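Local coordinates for hypothetical protein ST1066 (Sulfolobus tokodaii, PDB 2PJZ) that probably binds and hydrolyses ATP as the ATP-binding component of an ABC transporter, possibly one for cobalt, at residues 214-219 against 237-242; 30-35 against 192-197; 51-56 against 78-83; 7-12 against 43-48. One frame throughout, in Å; residues are numbered along the deposited sequence.

Contact 1: 214-219 against 237-242; sequences LESSIV and VSIVKG
Strands 216-219 and 237-241 run antiparallel at 152°, their axes 4.5 Å apart, with S217-V240 and V219-S238 as hydrogen-bonded pairs and I218-I239 the non-hydrogen-bonded pair between them. S217 N gives to V240 O at 2.8 Å and V240 N returns to S217 O at 2.9 Å; V219 and S238 exchange the same two bonds. On the face carrying I218 and I239 the contact is tight. I218 CG1, anti to the backbone N (chi1 -165°), presses on V237 CG1 at 3.4 Å, closer than carbons usually come, and I218 CD1 goes on to I239 CG1 at 3.9 Å. I239 CG2 in turn lies against S216 OG. These are the two inner strands of a four-stranded antiparallel sheet late in the chain, with 228-232 and 246-247 on its outer sides. The other face takes S217, V219, S238 and V240. Here V219 CG2 rests on S238 CB at 4.0 Å, while S238 OG turns to G221 O and R223 N. S217 OG donates to G242 O at 2.7 Å from 36° above the carbonyl plane, fastening the chain just past K241 back onto the neighbouring strand.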
loop_
_atom_site.group_PDB
_atom_site.type_symbol
_atom_site.label_atom_id
_atom_site.label_comp_id
_atom_site.label_asym_id
_atom_site.label_seq_id
_atom_site.Cartn_x
_atom_site.Cartn_y
_atom_site.Cartn_z
ATOM N N LEU A 214 1.296 10.994 13.825
ATOM C CA LEU A 214 0.828 12.289 13.319
ATOM C C LEU A 214 1.064 13.444 14.284
ATOM O O LEU A 214 1.078 14.617 13.862
ATOM C CB LEU A 214 -0.652 12.233 12.965
ATOM C CG LEU A 214 -1.090 11.574 11.659
ATOM C CD1 LEU A 214 -2.549 11.302 11.705
ATOM C CD2 LEU A 214 -0.758 12.450 10.460
ATOM N N GLU A 215 1.248 13.111 15.563
ATOM C CA GLU A 215 1.487 14.102 16.615
ATOM C C GLU A 215 2.873 13.939 17.206
ATOM O O GLU A 215 3.180 14.496 18.262
ATOM C CB GLU A 215 0.384 14.034 17.704
ATOM C CG GLU A 215 -1.016 14.429 17.191
ATOM C CD GLU A 215 -1.070 15.830 16.554
ATOM O OE1 GLU A 215 -0.240 16.717 16.912
ATOM O OE2 GLU A 215 -1.953 16.056 15.691
ATOM N N SER A 216 3.733 13.194 16.516
ATOM C CA SER A 216 5.080 12.933 16.998
ATOM C C SER A 216 6.107 13.910 16.436
ATOM O O SER A 216 5.814 14.676 15.507
ATOM C CB SER A 216 5.521 11.535 16.563
ATOM O OG SER A 216 5.494 11.487 15.141
ATOM N N SER A 217 7.323 13.818 16.962
ATOM C CA SER A 217 8.455 14.560 16.420
ATOM C C SER A 217 9.505 13.566 15.991
ATOM O O SER A 217 9.569 12.470 16.514
ATOM C CB SER A 217 9.050 15.512 17.471
ATOM O OG SER A 217 8.105 16.498 17.845
ATOM N N ILE A 218 10.342 13.947 15.039
ATOM C CA ILE A 218 11.383 13.041 14.593
ATOM C C ILE A 218 12.765 13.629 14.870
ATOM O O ILE A 218 13.025 14.786 14.522
ATOM C CB ILE A 218 11.161 12.642 13.107
ATOM C CG1 ILE A 218 12.004 11.429 12.734
ATOM C CG2 ILE A 218 11.363 13.834 12.162
ATOM C CD1 ILE A 218 11.387 10.585 11.642
ATOM N N VAL A 219 13.627 12.855 15.525
ATOM C CA VAL A 219 14.962 13.338 15.904
ATOM C C VAL A 219 16.077 12.336 15.642
ATOM O O VAL A 219 15.867 11.131 15.713
ATOM C CB VAL A 219 15.013 13.776 17.405
ATOM C CG1 VAL A 219 13.903 14.765 17.714
ATOM C CG2 VAL A 219 14.937 12.577 18.337
ATOM N N VAL A 237 17.248 7.048 14.262
ATOM C CA VAL A 237 16.327 8.164 14.173
ATOM C C VAL A 237 15.132 7.810 15.035
ATOM O O VAL A 237 14.486 6.779 14.829
ATOM C CB VAL A 237 15.870 8.427 12.707
ATOM C CG1 VAL A 237 14.756 9.418 12.670
ATOM C CG2 VAL A 237 17.029 8.933 11.855
ATOM N N SER A 238 14.847 8.647 16.024
ATOM C CA SER A 238 13.764 8.357 16.951
ATOM C C SER A 238 12.520 9.143 16.640
ATOM O O SER A 238 12.570 10.359 16.391
ATOM C CB SER A 238 14.190 8.618 18.398
ATOM O OG SER A 238 15.173 7.683 18.788
ATOM N N ILE A 239 11.390 8.434 16.681
ATOM C CA ILE A 239 10.074 9.045 16.619
ATOM C C ILE A 239 9.577 9.132 18.070
ATOM O O ILE A 239 9.385 8.100 18.748
ATOM C CB ILE A 239 9.120 8.234 15.688
ATOM C CG1 ILE A 239 9.692 8.205 14.255
ATOM C CG2 ILE A 239 7.758 8.827 15.673
ATOM C CD1 ILE A 239 8.995 7.231 13.298
ATOM N N VAL A 240 9.415 10.374 18.534
ATOM C CA VAL A 240 9.097 10.679 19.938
ATOM C C VAL A 240 7.758 11.436 20.091
ATOM O O VAL A 240 7.394 12.277 19.266
ATOM C CB VAL A 240 10.256 11.470 20.605
ATOM C CG1 VAL A 240 11.564 10.663 20.564
ATOM C CG2 VAL A 240 10.455 12.813 19.915
ATOM N N LYS A 241 7.020 11.123 21.152
ATOM C CA LYS A 241 5.746 11.770 21.421
ATOM C C LYS A 241 5.994 13.182 21.967
ATOM O O LYS A 241 6.853 13.378 22.819
ATOM C CB LYS A 241 4.936 10.939 22.419
ATOM C CG LYS A 241 3.471 11.260 22.386
ATOM C CD LYS A 241 2.607 10.153 23.009
ATOM C CE LYS A 241 1.164 10.374 22.626
ATOM N NZ LYS A 241 0.929 9.939 21.215
ATOM N N GLY A 242 5.252 14.162 21.471
ATOM C CA GLY A 242 5.499 15.549 21.871
ATOM C C GLY A 242 6.793 16.134 21.316
ATOM O O GLY A 242 7.338 15.624 20.332
#

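Contact 2: 30-35 against 192-197; sequences GEKVII and KEYKAY
E31 turns its CG into the position between the backbone N and the carbonyl carbon (chi1 66°), from where an extended chain carries the carboxylate across to K195; K32 bends at chi3 and again at chi4 (85°), which swings NZ to the hydroxyl of Y194. Both contacts lie where two neighbouring parallel strands begin in the mixed sheet at the centre of the P-loop NTPase fold. Strand 32-35 leads on to the probable Walker A loop, and strand 195-197 lies beside it at 33°. E31 and K195 cross at about a right angle, and OE2 takes K195 NZ on its syn lone pair in a salt bridge of 2.7 Å. K32 and Y194 instead lie side by side, pointing the same way, with K32 CD and NZ at the edge of the ring and NZ 2.7 Å from Y194 OH. The backbones are not yet paired at this point: K32 O and K195 N stand 4.3 Å apart. A water closes that gap, donating to K32 O at 2.6 Å and accepting from K195 N at 2.7 Å, and its other hydrogen goes to E31 OE1, so both oxygens of the carboxylate are engaged. Beyond the water, direct pairing takes over, with I34 N bonded to K195 O at 2.8 Å and I34 O receiving Y197 N. I34 CD1 reaches Y194 CB on one side of the sheet. On the other, V33 CB sits at the edge of the Y197 ring, near its plane, 4.0 Å from CE2.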
loop_
_atom_site.group_PDB
_atom_site.type_symbol
_atom_site.label_atom_id
_atom_site.label_comp_id
_atom_site.label_asym_id
_atom_site.label_seq_id
_atom_site.Cartn_x
_atom_site.Cartn_y
_atom_site.Cartn_z
ATOM N N GLY A 30 -6.089 -9.316 10.369
ATOM C CA GLY A 30 -7.335 -8.764 10.905
ATOM C C GLY A 30 -7.421 -7.249 10.827
ATOM O O GLY A 30 -8.350 -6.646 11.398
ATOM N N GLU A 31 -6.502 -6.621 10.091
ATOM C CA GLU A 31 -6.423 -5.145 10.058
ATOM C C GLU A 31 -5.650 -4.760 8.794
ATOM O O GLU A 31 -4.910 -5.585 8.268
ATOM C CB GLU A 31 -5.681 -4.595 11.294
ATOM C CG GLU A 31 -4.188 -4.955 11.378
ATOM C CD GLU A 31 -3.537 -4.506 12.673
ATOM O OE1 GLU A 31 -3.776 -3.359 13.098
ATOM O OE2 GLU A 31 -2.794 -5.301 13.274
ATOM N N LYS A 32 -5.819 -3.519 8.334
ATOM C CA LYS A 32 -4.939 -2.941 7.290
ATOM C C LYS A 32 -3.757 -2.265 7.931
ATOM O O LYS A 32 -3.906 -1.599 8.945
ATOM C CB LYS A 32 -5.690 -1.886 6.481
ATOM C CG LYS A 32 -6.693 -2.460 5.498
ATOM C CD LYS A 32 -7.510 -1.319 4.845
ATOM C CE LYS A 32 -8.997 -1.374 5.231
ATOM N NZ LYS A 32 -9.431 -0.707 6.558
ATOM N N VAL A 33 -2.562 -2.448 7.380
ATOM C CA VAL A 33 -1.432 -1.666 7.873
ATOM C C VAL A 33 -0.920 -0.834 6.691
ATOM O O VAL A 33 -1.153 -1.188 5.515
ATOM C CB VAL A 33 -0.317 -2.523 8.509
ATOM C CG1 VAL A 33 -0.883 -3.363 9.683
ATOM C CG2 VAL A 33 0.398 -3.425 7.444
ATOM N N ILE A 34 -0.247 0.259 7.000
ATOM C CA ILE A 34 0.283 1.123 5.961
ATOM C C ILE A 34 1.795 1.003 5.935
ATOM O O ILE A 34 2.446 1.002 6.979
ATOM C CB ILE A 34 -0.131 2.610 6.204
ATOM C CG1 ILE A 34 -1.651 2.739 6.162
ATOM C CG2 ILE A 34 0.535 3.555 5.154
ATOM C CD1 ILE A 34 -2.160 4.051 6.772
ATOM N N ILE A 35 2.369 0.856 4.747
ATOM C CA ILE A 35 3.810 0.801 4.667
ATOM C C ILE A 35 4.185 2.115 4.007
ATOM O O ILE A 35 3.682 2.417 2.917
ATOM C CB ILE A 35 4.295 -0.392 3.799
ATOM C CG1 ILE A 35 3.974 -1.722 4.508
ATOM C CG2 ILE A 35 5.813 -0.266 3.514
ATOM C CD1 ILE A 35 4.448 -2.971 3.690
ATOM N N LYS A 192 -5.678 7.500 11.239
ATOM C CA LYS A 192 -5.160 7.538 12.614
ATOM C C LYS A 192 -5.332 6.233 13.350
ATOM O O LYS A 192 -4.475 5.863 14.176
ATOM C CB LYS A 192 -5.841 8.660 13.428
ATOM C CG LYS A 192 -5.707 10.023 12.816
ATOM C CD LYS A 192 -6.548 11.089 13.564
ATOM C CE LYS A 192 -6.105 12.482 13.123
ATOM N NZ LYS A 192 -6.717 13.552 13.991
ATOM N N GLU A 193 -6.406 5.514 13.051
ATOM C CA GLU A 193 -6.673 4.261 13.769
ATOM C C GLU A 193 -5.845 3.078 13.236
ATOM O O GLU A 193 -5.949 1.943 13.741
ATOM C CB GLU A 193 -8.190 3.957 13.797
ATOM C CG GLU A 193 -8.854 3.613 12.448
ATOM C CD GLU A 193 -9.254 4.798 11.541
ATOM O OE1 GLU A 193 -10.428 4.776 11.071
ATOM O OE2 GLU A 193 -8.423 5.699 11.251
ATOM N N TYR A 194 -4.990 3.354 12.251
ATOM C CA TYR A 194 -4.227 2.286 11.557
ATOM C C TYR A 194 -2.814 2.218 12.049
ATOM O O TYR A 194 -2.336 3.180 12.638
ATOM C CB TYR A 194 -4.237 2.520 10.049
ATOM C CG TYR A 194 -5.574 2.259 9.454
ATOM C CD1 TYR A 194 -5.733 1.401 8.373
ATOM C CD2 TYR A 194 -6.704 2.888 9.969
ATOM C CE1 TYR A 194 -7.021 1.166 7.838
ATOM C CE2 TYR A 194 -7.952 2.650 9.469
ATOM C CZ TYR A 194 -8.121 1.798 8.417
ATOM O OH TYR A 194 -9.409 1.624 7.966
ATOM N N LYS A 195 -2.154 1.071 11.855
ATOM C CA LYS A 195 -0.746 0.929 12.169
ATOM C C LYS A 195 0.059 1.168 10.888
ATOM O O LYS A 195 -0.404 0.821 9.781
ATOM C CB LYS A 195 -0.417 -0.478 12.681
ATOM C CG LYS A 195 -1.041 -0.846 14.040
ATOM C CD LYS A 195 -0.526 -2.216 14.454
ATOM C CE LYS A 195 -1.375 -2.809 15.572
ATOM N NZ LYS A 195 -1.355 -4.290 15.387
ATOM N N ALA A 196 1.238 1.753 11.073
ATOM C CA ALA A 196 2.229 1.974 10.015
ATOM C C ALA A 196 3.591 1.308 10.249
ATOM O O ALA A 196 4.091 1.152 11.382
ATOM C CB ALA A 196 2.434 3.518 9.766
ATOM N N TYR A 197 4.225 0.961 9.131
ATOM C CA TYR A 197 5.610 0.547 9.093
ATOM C C TYR A 197 6.337 1.472 8.112
ATOM O O TYR A 197 5.732 1.983 7.195
ATOM C CB TYR A 197 5.714 -0.872 8.541
ATOM C CG TYR A 197 5.127 -1.909 9.462
ATOM C CD1 TYR A 197 5.959 -2.658 10.285
ATOM C CD2 TYR A 197 3.749 -2.127 9.508
ATOM C CE1 TYR A 197 5.444 -3.630 11.159
ATOM C CE2 TYR A 197 3.204 -3.095 10.379
ATOM C CZ TYR A 197 4.083 -3.839 11.193
ATOM O OH TYR A 197 3.609 -4.782 12.075
HETATM O O HOH W 1 -3.773 -1.096 11.543
#

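Contact 3: 51-56 against 78-83; sequences SGLLPY and TNLPEA
The C-terminal end of the helix that follows the probable Walker A loop, closed by a Schellman motif at G52, meets the end of strand 76-78 and the turn after it through S51 and L53 on one side and T78, L80 and E82 on the other. From its place in the chain, between that strand and the helices that follow, segment 78-83 is consistent with the start of the Q-loop of ABC ATPases. L53 does most of the touching. Its CD1 touches two partners, 3.8 Å from L80 CD1 and 3.7 Å from E82 CB, and CD2 also reaches E82 CB at 4.0 Å. The two leucines slide past each other in opposite directions, while L53 crosses E82 obliquely. L80 CD1 is shared: it lies 3.7 Å from S51 OG as well, and the same OG comes to 3.8 Å from T78 CB. S51 OG is not bonded to T78; it pairs with L47 O and with Y76 OH. T78 OG1 accepts the backbone N of L80 at 3.1 Å, the bond of an ST turn, which ties the backbone at L80 to the side chain of T78, and it also bonds G151 O. E82 presents only its CB to L53. A bend at chi2 (88°) turns CD aside, and OE2 forms a salt bridge with R48, a residue modelled in two conformers. The join therefore rests on van der Waals contact, carbon on carbon round L53 and the S51 hydroxyl oxygen against carbons of T78 and L80, while E82 finds its salt bridge outside the two segments.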
loop_
_atom_site.group_PDB
_atom_site.type_symbol
_atom_site.label_atom_id
_atom_site.label_comp_id
_atom_site.label_asym_id
_atom_site.label_seq_id
_atom_site.Cartn_x
_atom_site.Cartn_y
_atom_site.Cartn_z
ATOM N N SER A 51 1.234 -10.272 -4.350
ATOM C CA SER A 51 0.119 -10.508 -5.294
ATOM C C SER A 51 0.390 -11.551 -6.364
ATOM O O SER A 51 -0.468 -11.796 -7.244
ATOM C CB SER A 51 -0.326 -9.203 -5.955
ATOM O OG SER A 51 -0.530 -8.211 -4.979
ATOM N N GLY A 52 1.558 -12.197 -6.295
ATOM C CA GLY A 52 1.828 -13.327 -7.189
ATOM C C GLY A 52 2.362 -12.857 -8.549
ATOM O O GLY A 52 2.291 -13.578 -9.537
ATOM N N LEU A 53 2.903 -11.646 -8.598
ATOM C CA LEU A 53 3.243 -10.998 -9.882
ATOM C C LEU A 53 4.754 -10.875 -10.130
ATOM O O LEU A 53 5.181 -10.381 -11.191
ATOM C CB LEU A 53 2.592 -9.600 -9.963
ATOM C CG LEU A 53 1.046 -9.555 -9.910
ATOM C CD1 LEU A 53 0.545 -8.146 -9.556
ATOM C CD2 LEU A 53 0.497 -10.043 -11.237
ATOM N N LEU A 54 5.567 -11.327 -9.185
ATOM C CA LEU A 54 7.024 -11.235 -9.339
ATOM C C LEU A 54 7.683 -12.321 -8.512
ATOM O O LEU A 54 7.176 -12.637 -7.443
ATOM C CB LEU A 54 7.471 -9.886 -8.785
ATOM C CG LEU A 54 8.307 -8.841 -9.510
ATOM C CD1 LEU A 54 8.045 -8.754 -10.996
ATOM C CD2 LEU A 54 8.050 -7.502 -8.823
ATOM N N PRO A 55 8.821 -12.872 -8.972
ATOM C CA PRO A 55 9.522 -13.839 -8.128
ATOM C C PRO A 55 10.203 -13.116 -6.961
ATOM O O PRO A 55 10.459 -11.902 -7.041
ATOM C CB PRO A 55 10.599 -14.430 -9.030
ATOM C CG PRO A 55 10.708 -13.528 -10.200
ATOM C CD PRO A 55 9.480 -12.664 -10.275
ATOM N N TYR A 56 10.509 -13.882 -5.917
ATOM C CA TYR A 56 11.088 -13.350 -4.680
ATOM C C TYR A 56 11.814 -14.526 -4.018
ATOM O O TYR A 56 11.474 -15.704 -4.262
ATOM C CB TYR A 56 9.951 -12.803 -3.727
ATOM C CG TYR A 56 8.832 -13.796 -3.491
ATOM C CD1 TYR A 56 8.851 -14.629 -2.380
ATOM C CD2 TYR A 56 7.769 -13.930 -4.416
ATOM C CE1 TYR A 56 7.830 -15.601 -2.165
ATOM C CE2 TYR A 56 6.765 -14.901 -4.227
ATOM C CZ TYR A 56 6.810 -15.714 -3.114
ATOM O OH TYR A 56 5.839 -16.675 -2.914
ATOM N N THR A 78 -6.104 -6.855 -5.361
ATOM C CA THR A 78 -5.115 -5.776 -5.439
ATOM C C THR A 78 -5.598 -4.768 -6.492
ATOM O O THR A 78 -6.365 -5.110 -7.405
ATOM C CB THR A 78 -3.662 -6.304 -5.778
ATOM O OG1 THR A 78 -2.706 -5.218 -5.802
ATOM C CG2 THR A 78 -3.644 -7.008 -7.163
ATOM N N ASN A 79 -5.188 -3.525 -6.323
ATOM C CA ASN A 79 -5.425 -2.500 -7.360
ATOM C C ASN A 79 -4.245 -2.338 -8.288
ATOM O O ASN A 79 -4.247 -1.427 -9.118
ATOM C CB ASN A 79 -5.741 -1.153 -6.703
ATOM C CG ASN A 79 -4.520 -0.517 -6.026
ATOM O OD1 ASN A 79 -3.476 -1.152 -5.851
ATOM N ND2 ASN A 79 -4.646 0.767 -5.680
ATOM N N LEU A 80 -3.238 -3.224 -8.178
ATOM C CA LEU A 80 -2.024 -3.074 -9.020
ATOM C C LEU A 80 -2.385 -3.155 -10.507
ATOM O O LEU A 80 -3.207 -3.996 -10.911
ATOM C CB LEU A 80 -0.962 -4.139 -8.709
ATOM C CG LEU A 80 -0.149 -3.925 -7.428
ATOM C CD1 LEU A 80 0.496 -5.294 -7.063
ATOM C CD2 LEU A 80 0.922 -2.835 -7.567
ATOM N N PRO A 81 -1.760 -2.295 -11.324
ATOM C CA PRO A 81 -2.149 -2.243 -12.742
ATOM C C PRO A 81 -1.974 -3.599 -13.441
ATOM O O PRO A 81 -2.747 -3.925 -14.330
ATOM C CB PRO A 81 -1.202 -1.194 -13.345
ATOM C CG PRO A 81 -0.726 -0.392 -12.230
ATOM C CD PRO A 81 -0.712 -1.319 -10.993
ATOM N N GLU A 82 -0.988 -4.385 -13.005
ATOM C CA GLU A 82 -0.708 -5.725 -13.566
ATOM C C GLU A 82 -1.917 -6.686 -13.475
ATOM O O GLU A 82 -2.033 -7.643 -14.261
ATOM C CB GLU A 82 0.490 -6.365 -12.846
ATOM C CG GLU A 82 1.864 -5.742 -13.123
ATOM C CD GLU A 82 2.238 -4.579 -12.206
ATOM O OE1 GLU A 82 1.375 -3.954 -11.526
ATOM O OE2 GLU A 82 3.440 -4.259 -12.193
ATOM N N ALA A 83 -2.814 -6.433 -12.526
ATOM C CA ALA A 83 -4.026 -7.276 -12.352
ATOM C C ALA A 83 -5.140 -6.970 -13.371
ATOM O O ALA A 83 -6.144 -7.688 -13.434
ATOM C CB ALA A 83 -4.568 -7.163 -10.892
#

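Contact 4: 7-12 against 43-48; sequences VGITLS and KTTLLR. With SO4 (sulfate ion), chain C; SO4 (sulfate ion), chain F.
T45 faces L11 and I9 from the helix of the probable P-loop (Walker A) motif, and its side chain can be followed atom by atom. CB lies 3.9 Å from L11 CD2. Of the two branches, OG1 is anti to the carbonyl carbon (chi1 -64°) and has L11 CD2 at 4.0 Å, whereas CG2 is directed at I9 and meets I9 CG2 at 3.6 Å. One leucine methyl thus touches the CB and both branches of the threonine, crossing it obliquely, while I9 and T45 slide past each other in opposite directions. L46 extends the contact along the strand, its CD1 touching I9 CD1, the two side chains crossing at about a right angle, and, more distantly, CG1 of V7. I9 is modelled in two conformers, so its contacts hold for one of them. Strand 7-11 belongs to the antiparallel sheet that ABC ATPases carry beside their central P-loop sheet. Its axis passes 9.4 Å from that of helix 43-48, and a classic beta bulge puts L11 and S12 both opposite F19. Two sulfates, both probably from the crystallisation liquor, lie nearby. T10, on the outward side of the strand, makes a weak bond to one. The other sits at the start of the helix, where the phosphates of a nucleotide would be expected by analogy with other P-loop proteins. T44 N donates to its O2 at 3.0 Å, and G40, S41 and G42 bond it too. K43, bent at chi3 and chi4, grips O3 twice, with its backbone N at 3.0 Å and NZ at 2.7 Å.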
loop_
_atom_site.group_PDB
_atom_site.type_symbol
_atom_site.label_atom_id
_atom_site.label_comp_id
_atom_site.label_asym_id
_atom_site.label_seq_id
_atom_site.Cartn_x
_atom_site.Cartn_y
_atom_site.Cartn_z
ATOM N N VAL A 7 11.739 -12.474 3.218
ATOM C CA VAL A 7 11.555 -12.162 1.797
ATOM C C VAL A 7 12.712 -11.299 1.271
ATOM O O VAL A 7 13.161 -10.376 1.952
ATOM C CB VAL A 7 10.193 -11.464 1.564
ATOM C CG1 VAL A 7 10.031 -11.018 0.085
ATOM C CG2 VAL A 7 9.083 -12.456 1.924
ATOM N N GLY A 8 13.190 -11.617 0.072
ATOM C CA GLY A 8 14.195 -10.758 -0.587
ATOM C C GLY A 8 13.675 -10.509 -1.996
ATOM O O GLY A 8 13.022 -11.385 -2.600
ATOM N N ILE A 9 13.894 -9.310 -2.527
ATOM C CA ILE A 9 13.528 -9.046 -3.908
ATOM C C ILE A 9 14.533 -8.098 -4.517
ATOM O O ILE A 9 14.978 -7.160 -3.862
ATOM C CB ILE A 9 12.113 -8.428 -4.073
ATOM C CG1 ILE A 9 11.127 -8.929 -3.003
ATOM C CG2 ILE A 9 11.617 -8.698 -5.493
ATOM C CD1 ILE A 9 9.792 -8.233 -2.999
ATOM N N THR A 10 14.906 -8.357 -5.764
ATOM C CA THR A 10 15.861 -7.475 -6.456
ATOM C C THR A 10 15.153 -6.248 -6.965
ATOM O O THR A 10 14.129 -6.349 -7.669
ATOM C CB THR A 10 16.523 -8.206 -7.603
ATOM O OG1 THR A 10 17.286 -9.293 -7.058
ATOM C CG2 THR A 10 17.439 -7.271 -8.433
ATOM N N LEU A 11 15.682 -5.083 -6.610
ATOM C CA LEU A 11 15.076 -3.836 -7.081
ATOM C C LEU A 11 15.739 -3.298 -8.315
ATOM O O LEU A 11 15.079 -2.643 -9.124
ATOM C CB LEU A 11 15.151 -2.760 -5.971
ATOM C CG LEU A 11 14.464 -3.103 -4.645
ATOM C CD1 LEU A 11 14.481 -1.878 -3.687
ATOM C CD2 LEU A 11 13.001 -3.563 -4.931
ATOM N N SER A 12 17.050 -3.465 -8.426
ATOM C CA SER A 12 17.728 -3.033 -9.639
ATOM C C SER A 12 18.983 -3.825 -9.941
ATOM O O SER A 12 19.604 -4.384 -9.040
ATOM C CB SER A 12 18.029 -1.528 -9.600
ATOM O OG SER A 12 18.629 -1.166 -8.402
ATOM N N LYS A 43 8.513 -0.479 -2.238
ATOM C CA LYS A 43 7.158 -0.733 -1.692
ATOM C C LYS A 43 6.270 -1.450 -2.700
ATOM O O LYS A 43 5.636 -2.449 -2.359
ATOM C CB LYS A 43 6.444 0.575 -1.253
ATOM C CG LYS A 43 7.192 1.441 -0.320
ATOM C CD LYS A 43 6.374 2.714 0.050
ATOM C CE LYS A 43 5.787 3.440 -1.158
ATOM N NZ LYS A 43 6.844 4.116 -1.966
ATOM N N THR A 44 6.232 -0.949 -3.937
ATOM C CA THR A 44 5.358 -1.468 -4.951
ATOM C C THR A 44 5.820 -2.878 -5.354
ATOM O O THR A 44 4.993 -3.766 -5.565
ATOM C CB THR A 44 5.279 -0.547 -6.198
ATOM O OG1 THR A 44 4.715 0.701 -5.818
ATOM C CG2 THR A 44 4.413 -1.181 -7.314
ATOM N N THR A 45 7.138 -3.060 -5.436
ATOM C CA THR A 45 7.721 -4.367 -5.720
ATOM C C THR A 45 7.300 -5.394 -4.661
ATOM O O THR A 45 6.997 -6.532 -4.987
ATOM C CB THR A 45 9.263 -4.297 -5.842
ATOM O OG1 THR A 45 9.579 -3.467 -6.968
ATOM C CG2 THR A 45 9.829 -5.660 -6.105
ATOM N N LEU A 46 7.272 -4.984 -3.406
ATOM C CA LEU A 46 6.811 -5.876 -2.326
ATOM C C LEU A 46 5.355 -6.306 -2.520
ATOM O O LEU A 46 5.024 -7.491 -2.425
ATOM C CB LEU A 46 6.994 -5.174 -0.981
ATOM C CG LEU A 46 7.434 -5.880 0.299
ATOM C CD1 LEU A 46 8.594 -6.815 0.060
ATOM C CD2 LEU A 46 7.871 -4.765 1.287
ATOM N N LEU A 47 4.490 -5.352 -2.858
ATOM C CA LEU A 47 3.106 -5.677 -3.152
ATOM C C LEU A 47 2.956 -6.580 -4.358
ATOM O O LEU A 47 2.092 -7.460 -4.370
ATOM C CB LEU A 47 2.328 -4.377 -3.384
ATOM C CG LEU A 47 0.982 -4.182 -2.700
ATOM C CD1 LEU A 47 0.869 -4.716 -1.216
ATOM C CD2 LEU A 47 0.672 -2.676 -2.749
ATOM N N ARG A 48 3.777 -6.365 -5.388
ATOM C CA ARG A 48 3.718 -7.221 -6.565
ATOM C C ARG A 48 4.065 -8.679 -6.182
ATOM O O ARG A 48 3.392 -9.608 -6.610
ATOM C CB ARG A 48 4.618 -6.669 -7.690
ATOM C CG ARG A 48 4.000 -5.463 -8.442
ATOM C CD ARG A 48 4.990 -4.783 -9.406
ATOM N NE ARG A 48 5.270 -5.598 -10.581
ATOM C CZ ARG A 48 6.335 -5.471 -11.372
ATOM N NH1 ARG A 48 7.271 -4.560 -11.130
ATOM N NH2 ARG A 48 6.462 -6.269 -12.420
HETATM S S SO4 C . 8.498 2.341 -4.499
HETATM O O1 SO4 C . 9.570 1.520 -5.124
HETATM O O2 SO4 C . 7.201 1.729 -4.833
HETATM O O3 SO4 C . 8.609 2.398 -3.052
HETATM O O4 SO4 C . 8.470 3.667 -5.073
HETATM S S SO4 F . 16.951 -12.312 -3.854
HETATM O O1 SO4 F . 17.608 -10.954 -4.118
HETATM O O2 SO4 F . 17.478 -13.564 -4.558
HETATM O O3 SO4 F . 17.040 -12.604 -2.411
HETATM O O4 SO4 F . 15.524 -12.133 -4.189
#

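Contacts 3 and 4 are the closest pair, their centres 10 Å apart: S51 follows directly on the helix that carries R48, with R48 NE 2.8 Å from E82 OE2 in the conformer given. Contact 2 joins contact 4 through the chain, because strand 32-36 runs into the probable Walker A loop and helix 43-50; I35 O lies 3.9 Å from K43 CD. The sulfate on K43 and T44 marks this probable nucleotide site. Contact 1 lies in a separate sheet, about 14 Å from contact 4 and about 20 Å from contact 3 at the nearest atoms, but touches contact 2 through L214 CD1 and K192 CG, 3.6 Å apart.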